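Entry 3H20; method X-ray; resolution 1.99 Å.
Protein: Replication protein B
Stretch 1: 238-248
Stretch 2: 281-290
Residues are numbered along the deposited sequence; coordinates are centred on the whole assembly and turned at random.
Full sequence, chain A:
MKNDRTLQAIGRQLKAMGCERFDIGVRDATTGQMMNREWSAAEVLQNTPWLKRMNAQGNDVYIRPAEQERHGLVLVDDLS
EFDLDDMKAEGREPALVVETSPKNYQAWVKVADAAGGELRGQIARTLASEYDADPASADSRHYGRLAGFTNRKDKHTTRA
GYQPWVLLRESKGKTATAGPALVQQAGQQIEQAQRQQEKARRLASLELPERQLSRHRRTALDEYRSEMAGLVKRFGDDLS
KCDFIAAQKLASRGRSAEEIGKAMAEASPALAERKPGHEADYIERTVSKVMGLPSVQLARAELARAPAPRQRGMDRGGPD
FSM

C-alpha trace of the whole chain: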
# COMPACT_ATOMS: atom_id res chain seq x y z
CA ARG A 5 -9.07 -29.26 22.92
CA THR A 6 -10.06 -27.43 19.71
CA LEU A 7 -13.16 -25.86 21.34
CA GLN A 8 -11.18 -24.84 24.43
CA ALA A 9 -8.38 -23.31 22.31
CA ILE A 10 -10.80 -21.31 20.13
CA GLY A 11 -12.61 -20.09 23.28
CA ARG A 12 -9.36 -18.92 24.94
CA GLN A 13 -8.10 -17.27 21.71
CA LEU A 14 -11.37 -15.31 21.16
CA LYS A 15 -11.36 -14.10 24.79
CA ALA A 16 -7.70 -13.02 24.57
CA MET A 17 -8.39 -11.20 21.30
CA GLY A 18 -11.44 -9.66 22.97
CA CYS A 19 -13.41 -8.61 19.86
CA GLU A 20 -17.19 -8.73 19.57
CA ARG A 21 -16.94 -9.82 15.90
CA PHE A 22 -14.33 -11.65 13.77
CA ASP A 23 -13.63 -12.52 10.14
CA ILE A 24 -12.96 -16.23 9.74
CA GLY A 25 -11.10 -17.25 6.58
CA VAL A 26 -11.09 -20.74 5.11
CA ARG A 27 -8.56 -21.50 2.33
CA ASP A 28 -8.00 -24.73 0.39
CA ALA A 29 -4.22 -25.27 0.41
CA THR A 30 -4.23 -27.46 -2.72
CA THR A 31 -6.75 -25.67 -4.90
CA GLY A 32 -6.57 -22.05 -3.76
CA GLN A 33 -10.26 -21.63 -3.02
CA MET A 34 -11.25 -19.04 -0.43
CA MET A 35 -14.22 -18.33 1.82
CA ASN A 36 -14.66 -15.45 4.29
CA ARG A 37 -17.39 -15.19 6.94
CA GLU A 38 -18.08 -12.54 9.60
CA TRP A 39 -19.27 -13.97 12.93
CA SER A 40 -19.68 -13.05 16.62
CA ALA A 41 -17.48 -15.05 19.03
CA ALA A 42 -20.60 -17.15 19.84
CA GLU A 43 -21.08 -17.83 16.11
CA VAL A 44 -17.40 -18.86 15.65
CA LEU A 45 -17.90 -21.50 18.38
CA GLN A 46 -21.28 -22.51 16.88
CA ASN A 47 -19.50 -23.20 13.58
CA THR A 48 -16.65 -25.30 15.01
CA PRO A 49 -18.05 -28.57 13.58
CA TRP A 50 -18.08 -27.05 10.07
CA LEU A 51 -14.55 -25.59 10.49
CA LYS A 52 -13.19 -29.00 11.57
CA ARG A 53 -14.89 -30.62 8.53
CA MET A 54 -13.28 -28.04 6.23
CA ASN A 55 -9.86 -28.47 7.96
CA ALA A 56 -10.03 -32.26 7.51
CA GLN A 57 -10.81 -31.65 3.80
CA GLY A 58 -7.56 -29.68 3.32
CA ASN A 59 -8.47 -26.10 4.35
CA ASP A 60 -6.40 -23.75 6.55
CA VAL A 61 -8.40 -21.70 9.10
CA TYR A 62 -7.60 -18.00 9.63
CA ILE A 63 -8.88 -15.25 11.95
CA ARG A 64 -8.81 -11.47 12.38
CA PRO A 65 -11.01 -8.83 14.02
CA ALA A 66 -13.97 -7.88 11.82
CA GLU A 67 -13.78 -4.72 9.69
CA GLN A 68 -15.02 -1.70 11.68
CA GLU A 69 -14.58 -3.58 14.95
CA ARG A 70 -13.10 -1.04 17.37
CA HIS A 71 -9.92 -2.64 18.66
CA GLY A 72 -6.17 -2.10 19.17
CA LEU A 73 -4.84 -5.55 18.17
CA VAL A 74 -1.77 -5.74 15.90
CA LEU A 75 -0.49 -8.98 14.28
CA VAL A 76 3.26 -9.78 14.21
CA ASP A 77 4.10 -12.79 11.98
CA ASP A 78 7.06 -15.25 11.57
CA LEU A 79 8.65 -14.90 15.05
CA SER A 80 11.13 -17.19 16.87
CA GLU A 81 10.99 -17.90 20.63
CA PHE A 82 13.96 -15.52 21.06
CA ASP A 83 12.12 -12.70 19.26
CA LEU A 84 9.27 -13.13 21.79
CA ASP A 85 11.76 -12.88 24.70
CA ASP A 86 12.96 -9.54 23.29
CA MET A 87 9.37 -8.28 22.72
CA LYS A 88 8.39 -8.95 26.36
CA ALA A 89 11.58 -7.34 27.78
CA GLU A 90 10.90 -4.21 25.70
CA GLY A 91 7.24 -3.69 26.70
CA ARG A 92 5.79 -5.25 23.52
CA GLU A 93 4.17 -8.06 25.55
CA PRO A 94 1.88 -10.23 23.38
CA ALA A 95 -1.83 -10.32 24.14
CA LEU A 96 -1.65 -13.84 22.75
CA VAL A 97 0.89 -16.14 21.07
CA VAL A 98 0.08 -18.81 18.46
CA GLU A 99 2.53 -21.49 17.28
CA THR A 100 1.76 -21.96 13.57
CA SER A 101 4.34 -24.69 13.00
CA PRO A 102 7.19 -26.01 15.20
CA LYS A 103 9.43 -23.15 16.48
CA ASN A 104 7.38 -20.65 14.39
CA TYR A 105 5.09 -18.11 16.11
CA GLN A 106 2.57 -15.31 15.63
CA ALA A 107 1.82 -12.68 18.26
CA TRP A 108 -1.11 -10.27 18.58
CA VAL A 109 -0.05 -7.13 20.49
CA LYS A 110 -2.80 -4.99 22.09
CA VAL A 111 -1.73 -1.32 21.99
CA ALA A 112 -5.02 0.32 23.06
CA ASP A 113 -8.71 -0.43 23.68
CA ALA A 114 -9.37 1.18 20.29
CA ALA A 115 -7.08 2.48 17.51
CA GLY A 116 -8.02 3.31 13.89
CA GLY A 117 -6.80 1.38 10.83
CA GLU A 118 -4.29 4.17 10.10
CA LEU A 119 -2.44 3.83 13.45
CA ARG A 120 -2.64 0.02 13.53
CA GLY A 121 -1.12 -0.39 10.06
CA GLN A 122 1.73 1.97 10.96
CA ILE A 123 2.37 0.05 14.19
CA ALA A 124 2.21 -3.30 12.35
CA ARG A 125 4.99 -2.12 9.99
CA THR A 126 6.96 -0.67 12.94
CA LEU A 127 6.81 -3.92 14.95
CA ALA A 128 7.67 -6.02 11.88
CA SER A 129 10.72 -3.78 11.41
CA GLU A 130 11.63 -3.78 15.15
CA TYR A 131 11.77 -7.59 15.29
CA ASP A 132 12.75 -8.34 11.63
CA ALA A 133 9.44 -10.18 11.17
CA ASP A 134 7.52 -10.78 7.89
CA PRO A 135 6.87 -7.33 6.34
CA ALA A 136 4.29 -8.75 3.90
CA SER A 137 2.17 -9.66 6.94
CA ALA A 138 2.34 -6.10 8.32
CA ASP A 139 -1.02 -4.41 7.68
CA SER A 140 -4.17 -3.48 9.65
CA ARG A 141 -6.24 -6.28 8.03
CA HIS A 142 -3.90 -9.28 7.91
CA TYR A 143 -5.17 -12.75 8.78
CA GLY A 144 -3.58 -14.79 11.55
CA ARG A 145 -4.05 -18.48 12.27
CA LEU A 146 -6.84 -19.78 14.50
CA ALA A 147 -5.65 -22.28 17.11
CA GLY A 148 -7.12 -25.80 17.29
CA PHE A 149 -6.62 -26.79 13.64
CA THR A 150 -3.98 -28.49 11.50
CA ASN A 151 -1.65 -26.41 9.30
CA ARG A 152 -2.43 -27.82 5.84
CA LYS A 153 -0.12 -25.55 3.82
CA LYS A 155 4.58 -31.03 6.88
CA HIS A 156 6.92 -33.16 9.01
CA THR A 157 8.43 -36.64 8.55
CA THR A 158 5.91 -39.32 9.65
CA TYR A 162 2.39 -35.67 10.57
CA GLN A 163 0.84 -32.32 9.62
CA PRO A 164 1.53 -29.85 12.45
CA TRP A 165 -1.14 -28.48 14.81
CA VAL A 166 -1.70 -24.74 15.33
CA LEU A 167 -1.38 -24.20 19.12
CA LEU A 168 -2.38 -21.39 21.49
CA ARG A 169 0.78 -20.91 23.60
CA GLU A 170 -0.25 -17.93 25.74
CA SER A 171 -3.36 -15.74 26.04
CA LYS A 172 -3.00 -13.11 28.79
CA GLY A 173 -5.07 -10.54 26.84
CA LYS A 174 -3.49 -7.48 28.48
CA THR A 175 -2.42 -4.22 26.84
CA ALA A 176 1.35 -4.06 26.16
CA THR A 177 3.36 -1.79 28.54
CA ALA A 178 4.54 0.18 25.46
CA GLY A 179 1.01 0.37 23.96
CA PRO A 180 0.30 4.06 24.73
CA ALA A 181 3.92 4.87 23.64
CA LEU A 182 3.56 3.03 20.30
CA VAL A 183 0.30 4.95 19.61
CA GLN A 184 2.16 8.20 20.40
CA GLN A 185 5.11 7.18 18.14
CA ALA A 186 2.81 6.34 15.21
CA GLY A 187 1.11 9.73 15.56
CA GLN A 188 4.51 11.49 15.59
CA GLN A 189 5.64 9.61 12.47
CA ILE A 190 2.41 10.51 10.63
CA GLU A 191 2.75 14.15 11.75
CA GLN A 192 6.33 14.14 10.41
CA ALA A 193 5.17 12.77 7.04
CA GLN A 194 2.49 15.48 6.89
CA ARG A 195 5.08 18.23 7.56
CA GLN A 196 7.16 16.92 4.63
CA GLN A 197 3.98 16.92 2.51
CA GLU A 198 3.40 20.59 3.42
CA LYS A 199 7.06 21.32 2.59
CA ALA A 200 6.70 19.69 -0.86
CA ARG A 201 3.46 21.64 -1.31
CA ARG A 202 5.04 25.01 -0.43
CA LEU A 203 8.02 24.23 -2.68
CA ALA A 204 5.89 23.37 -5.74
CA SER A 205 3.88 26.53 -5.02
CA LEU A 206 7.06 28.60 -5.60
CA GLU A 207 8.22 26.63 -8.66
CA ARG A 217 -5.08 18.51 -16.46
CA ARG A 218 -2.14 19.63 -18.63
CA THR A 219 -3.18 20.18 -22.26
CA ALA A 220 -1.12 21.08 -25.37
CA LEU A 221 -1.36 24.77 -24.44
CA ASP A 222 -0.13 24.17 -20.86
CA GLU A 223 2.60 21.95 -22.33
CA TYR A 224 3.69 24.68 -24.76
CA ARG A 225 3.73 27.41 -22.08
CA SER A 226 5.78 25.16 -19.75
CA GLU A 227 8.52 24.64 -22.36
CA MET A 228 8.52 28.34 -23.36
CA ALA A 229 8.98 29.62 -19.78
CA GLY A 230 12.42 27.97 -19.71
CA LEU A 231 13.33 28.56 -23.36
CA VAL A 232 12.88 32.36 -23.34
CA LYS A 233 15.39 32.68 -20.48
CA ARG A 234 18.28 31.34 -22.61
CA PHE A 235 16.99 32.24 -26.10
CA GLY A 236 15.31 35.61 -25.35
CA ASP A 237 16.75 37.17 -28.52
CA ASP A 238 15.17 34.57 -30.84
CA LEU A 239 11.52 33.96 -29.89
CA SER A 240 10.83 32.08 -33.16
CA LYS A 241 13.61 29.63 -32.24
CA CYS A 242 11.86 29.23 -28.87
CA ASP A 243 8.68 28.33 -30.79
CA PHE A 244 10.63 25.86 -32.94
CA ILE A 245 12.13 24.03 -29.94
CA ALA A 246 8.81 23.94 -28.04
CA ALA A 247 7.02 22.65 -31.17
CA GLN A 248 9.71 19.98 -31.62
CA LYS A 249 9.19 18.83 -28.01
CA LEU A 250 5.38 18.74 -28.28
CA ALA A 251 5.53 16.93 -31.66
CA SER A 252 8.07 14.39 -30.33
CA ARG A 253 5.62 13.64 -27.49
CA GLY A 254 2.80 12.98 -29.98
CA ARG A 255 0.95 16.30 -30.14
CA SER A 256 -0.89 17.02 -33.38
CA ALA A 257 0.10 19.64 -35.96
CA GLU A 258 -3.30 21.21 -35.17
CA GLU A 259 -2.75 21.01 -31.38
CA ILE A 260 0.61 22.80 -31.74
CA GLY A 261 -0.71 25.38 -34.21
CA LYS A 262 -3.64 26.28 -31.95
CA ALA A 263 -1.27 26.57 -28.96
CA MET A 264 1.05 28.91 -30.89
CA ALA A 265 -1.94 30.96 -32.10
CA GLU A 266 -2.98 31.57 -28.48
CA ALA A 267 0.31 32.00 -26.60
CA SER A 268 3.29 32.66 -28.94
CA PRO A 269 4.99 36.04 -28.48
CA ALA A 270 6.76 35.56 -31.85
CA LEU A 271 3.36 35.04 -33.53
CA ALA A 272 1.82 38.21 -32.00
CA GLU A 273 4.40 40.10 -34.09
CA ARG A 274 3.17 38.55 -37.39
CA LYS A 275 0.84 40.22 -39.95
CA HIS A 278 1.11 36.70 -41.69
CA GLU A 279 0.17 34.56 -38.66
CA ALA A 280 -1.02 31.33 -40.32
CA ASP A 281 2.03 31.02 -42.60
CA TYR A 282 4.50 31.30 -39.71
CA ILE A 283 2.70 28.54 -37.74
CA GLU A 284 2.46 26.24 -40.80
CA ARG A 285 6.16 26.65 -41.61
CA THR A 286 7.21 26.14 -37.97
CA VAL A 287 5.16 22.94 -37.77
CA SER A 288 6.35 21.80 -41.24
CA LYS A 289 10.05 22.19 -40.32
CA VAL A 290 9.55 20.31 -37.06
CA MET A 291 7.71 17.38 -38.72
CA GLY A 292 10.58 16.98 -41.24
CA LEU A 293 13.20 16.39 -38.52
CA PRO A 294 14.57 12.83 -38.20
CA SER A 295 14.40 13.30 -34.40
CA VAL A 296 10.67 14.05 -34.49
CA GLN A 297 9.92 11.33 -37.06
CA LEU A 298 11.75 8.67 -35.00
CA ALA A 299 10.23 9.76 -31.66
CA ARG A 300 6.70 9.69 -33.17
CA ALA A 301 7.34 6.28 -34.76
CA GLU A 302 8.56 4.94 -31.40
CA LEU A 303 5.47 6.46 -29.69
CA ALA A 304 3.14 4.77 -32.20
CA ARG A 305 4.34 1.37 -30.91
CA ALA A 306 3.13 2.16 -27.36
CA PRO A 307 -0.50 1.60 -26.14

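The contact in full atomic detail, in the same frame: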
# COMPACT_ATOMS: atom_id res chain seq x y z
N ASP A 238 15.64 35.32 -29.68
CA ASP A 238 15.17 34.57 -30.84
C ASP A 238 13.90 33.80 -30.46
O ASP A 238 13.93 32.58 -30.29
CB ASP A 238 16.26 33.61 -31.32
CG ASP A 238 16.05 33.14 -32.75
OD1 ASP A 238 14.90 33.17 -33.25
OD2 ASP A 238 17.05 32.71 -33.39
N LEU A 239 12.80 34.54 -30.33
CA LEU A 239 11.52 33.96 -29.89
C LEU A 239 10.92 32.94 -30.87
O LEU A 239 10.20 32.03 -30.45
CB LEU A 239 10.51 35.06 -29.53
CG LEU A 239 10.85 35.90 -28.30
CD1 LEU A 239 9.97 37.15 -28.21
CD2 LEU A 239 10.77 35.11 -27.00
N SER A 240 11.23 33.08 -32.16
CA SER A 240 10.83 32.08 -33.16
C SER A 240 11.55 30.74 -32.96
O SER A 240 10.95 29.68 -33.12
CB SER A 240 11.03 32.61 -34.58
OG SER A 240 12.39 32.90 -34.83
N LYS A 241 12.83 30.81 -32.60
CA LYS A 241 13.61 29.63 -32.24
C LYS A 241 13.00 28.94 -31.02
O LYS A 241 12.90 27.72 -30.98
CB LYS A 241 15.07 30.00 -31.98
CG LYS A 241 15.96 28.84 -31.56
CD LYS A 241 17.36 29.32 -31.20
CE LYS A 241 18.25 28.17 -30.73
NZ LYS A 241 18.64 27.24 -31.83
N CYS A 242 12.59 29.74 -30.03
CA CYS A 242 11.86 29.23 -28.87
C CYS A 242 10.64 28.43 -29.31
O CYS A 242 10.43 27.30 -28.85
CB CYS A 242 11.42 30.37 -27.94
SG CYS A 242 12.74 31.20 -27.03
N ASP A 243 9.83 29.02 -30.21
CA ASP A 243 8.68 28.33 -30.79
C ASP A 243 9.10 27.00 -31.42
O ASP A 243 8.46 25.97 -31.20
CB ASP A 243 8.00 29.18 -31.86
CG ASP A 243 7.01 30.20 -31.30
OD1 ASP A 243 6.74 30.23 -30.08
OD2 ASP A 243 6.49 30.99 -32.11
N PHE A 244 10.16 27.04 -32.22
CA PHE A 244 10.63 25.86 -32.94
C PHE A 244 10.97 24.72 -31.97
O PHE A 244 10.58 23.58 -32.18
CB PHE A 244 11.84 26.22 -33.81
CG PHE A 244 12.40 25.05 -34.57
CD1 PHE A 244 11.91 24.73 -35.83
CD2 PHE A 244 13.41 24.26 -34.03
CE1 PHE A 244 12.43 23.64 -36.54
CE2 PHE A 244 13.92 23.17 -34.72
CZ PHE A 244 13.43 22.87 -35.98
N ILE A 245 11.73 25.04 -30.92
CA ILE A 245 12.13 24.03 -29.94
C ILE A 245 10.94 23.48 -29.14
O ILE A 245 10.85 22.28 -28.89
CB ILE A 245 13.26 24.54 -28.99
CG1 ILE A 245 14.51 24.91 -29.80
CG2 ILE A 245 13.59 23.49 -27.94
CD1 ILE A 245 15.64 25.52 -28.99
N ALA A 246 10.03 24.37 -28.73
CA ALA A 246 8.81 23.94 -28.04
C ALA A 246 7.95 23.04 -28.94
O ALA A 246 7.51 21.97 -28.52
CB ALA A 246 8.01 25.16 -27.55
N ALA A 247 7.77 23.45 -30.19
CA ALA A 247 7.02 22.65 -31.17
C ALA A 247 7.66 21.28 -31.39
O ALA A 247 6.96 20.27 -31.49
CB ALA A 247 6.89 23.40 -32.50
N GLN A 248 8.99 21.25 -31.46
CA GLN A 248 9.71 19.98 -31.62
C GLN A 248 9.46 19.04 -30.43
O GLN A 248 9.30 17.83 -30.62
CB GLN A 248 11.21 20.22 -31.82
CG GLN A 248 11.99 18.93 -32.07
CD GLN A 248 13.47 19.05 -31.83
OE1 GLN A 248 13.96 20.11 -31.44
NE2 GLN A 248 14.20 17.95 -32.03
N ASP A 281 0.85 31.48 -41.87
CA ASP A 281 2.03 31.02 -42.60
C ASP A 281 3.20 30.68 -41.68
O ASP A 281 3.90 29.68 -41.89
CB ASP A 281 2.47 32.06 -43.63
N TYR A 282 3.42 31.52 -40.66
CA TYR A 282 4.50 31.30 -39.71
C TYR A 282 4.29 30.01 -38.92
O TYR A 282 5.24 29.23 -38.76
CB TYR A 282 4.69 32.51 -38.77
CG TYR A 282 5.56 32.22 -37.57
CD1 TYR A 282 6.93 31.99 -37.71
CD2 TYR A 282 5.01 32.16 -36.29
CE1 TYR A 282 7.73 31.70 -36.60
CE2 TYR A 282 5.80 31.88 -35.18
CZ TYR A 282 7.15 31.66 -35.34
OH TYR A 282 7.93 31.38 -34.24
N ILE A 283 3.07 29.78 -38.44
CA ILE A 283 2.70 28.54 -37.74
C ILE A 283 2.92 27.30 -38.62
O ILE A 283 3.57 26.34 -38.20
CB ILE A 283 1.23 28.56 -37.24
CG1 ILE A 283 1.03 29.64 -36.18
CG2 ILE A 283 0.82 27.20 -36.69
CD1 ILE A 283 -0.44 29.97 -35.88
N GLU A 284 2.37 27.34 -39.84
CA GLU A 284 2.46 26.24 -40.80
C GLU A 284 3.91 25.86 -41.10
O GLU A 284 4.25 24.68 -41.13
CB GLU A 284 1.70 26.61 -42.09
CG GLU A 284 2.15 25.86 -43.37
CD GLU A 284 1.53 24.47 -43.52
OE1 GLU A 284 0.28 24.36 -43.52
OE2 GLU A 284 2.29 23.50 -43.68
N ARG A 285 4.75 26.87 -41.31
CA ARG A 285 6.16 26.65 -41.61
C ARG A 285 6.91 26.10 -40.39
O ARG A 285 7.71 25.17 -40.52
CB ARG A 285 6.80 27.94 -42.12
CG ARG A 285 8.24 27.79 -42.61
CD ARG A 285 8.62 28.88 -43.62
NE ARG A 285 8.16 30.21 -43.24
CZ ARG A 285 8.72 30.98 -42.31
NH1 ARG A 285 9.78 30.55 -41.62
NH2 ARG A 285 8.21 32.17 -42.04
N THR A 286 6.63 26.65 -39.22
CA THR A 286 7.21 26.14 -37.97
C THR A 286 6.87 24.66 -37.80
O THR A 286 7.76 23.84 -37.55
CB THR A 286 6.72 26.93 -36.74
OG1 THR A 286 7.22 28.27 -36.81
CG2 THR A 286 7.22 26.29 -35.43
N VAL A 287 5.59 24.32 -37.95
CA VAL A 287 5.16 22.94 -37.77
C VAL A 287 5.74 22.04 -38.88
O VAL A 287 6.15 20.91 -38.59
CB VAL A 287 3.61 22.81 -37.69
CG1 VAL A 287 3.20 21.35 -37.56
CG2 VAL A 287 3.07 23.61 -36.50
N SER A 288 5.80 22.55 -40.11
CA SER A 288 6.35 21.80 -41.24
C SER A 288 7.82 21.42 -41.00
O SER A 288 8.20 20.28 -41.20
CB SER A 288 6.21 22.57 -42.55
OG SER A 288 6.60 21.78 -43.66
N LYS A 289 8.61 22.39 -40.56
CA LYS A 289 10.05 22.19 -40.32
C LYS A 289 10.29 21.15 -39.24
O LYS A 289 11.15 20.30 -39.37
CB LYS A 289 10.72 23.51 -39.94
CG LYS A 289 10.96 24.44 -41.12
CD LYS A 289 12.14 25.39 -40.86
CE LYS A 289 11.94 26.26 -39.62
NZ LYS A 289 12.99 27.35 -39.53
N VAL A 290 9.49 21.24 -38.18
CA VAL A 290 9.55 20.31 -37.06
C VAL A 290 9.22 18.88 -37.50
O VAL A 290 9.94 17.94 -37.14
CB VAL A 290 8.59 20.82 -35.94
CG1 VAL A 290 8.12 19.69 -35.03
CG2 VAL A 290 9.28 21.93 -35.15
O HOH W 1 9.56 28.72 -35.46

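Helices 239-248 and 281-290 pack with their axes 9.4 Å apart at closest approach and their N-to-C directions 51° apart, burying 418 Å² in all. The three residues that lose the most surface are Val290, Phe244 and Tyr282. They divide the contact into an apolar part, where Val290 meets Phe244, and a polar part, where Tyr282, near the start of the second stretch, reaches Asp243 in the middle of the first.

Val290 points its CA-to-CB bond toward the first helix, at a level where the backbones come close: the CA atoms of Gln248 and Val290 are 5.5 Å apart. Its CG2 methyl lies over one face of the Phe244 ring, 4.2 Å from the centroid and 25° off the ring normal, a CH-pi arrangement. The same methyl is 3.8 Å from Phe244 CE1 and 3.9 Å from Ala247 CB, and it approaches the backbone as well, with Val290 CG2 3.6 Å from Phe244 O. The small side chain of Ala247, directed toward the second helix, also meets Thr286, its CB lying 4.1 Å from Thr286 CG2.

Phe244 leaves its helix sideways, but with chi1 in the t rotamer the end of the side chain comes nearer to the second helix. While one face of the ring receives Val290, its edge meets the aliphatic part of Lys289, where Phe244 CE1 and Lys289 CB are 3.8 Å apart. One aromatic side chain thus contacts two consecutive residues of the opposing helix.

Tyr282, also in the t rotamer, has its CA-to-CB bond directed toward the first helix, and its hydroxyl lies beside Ser240 and Asp243. Tyr282 OH donates a short hydrogen bond of 2.6 Å to Asp243 OD2, the only direct hydrogen bond between the stretches. The acceptor lies at the ring edge, near its plane, as expected for a phenolic hydroxyl. The same oxygen packs closely on the helix backbone, with Tyr282 OH 3.2 Å from Ser240 CA. Asp243 is buried, and both its carboxylate oxygens have further hydrogen bonds elsewhere in the structure.

A water provides a second polar link. It donates to Ser240 O at 2.9 Å and to Thr286 OG1 at 2.7 Å, so that it bridges a backbone carbonyl of one helix and a side chain of the other. Thr286 OG1 in turn donates to Tyr282 O, 2.9 Å away within its own helix. The hydroxyl of Thr286 therefore serves the water and its own backbone, while its CG2 methyl faces Ala247.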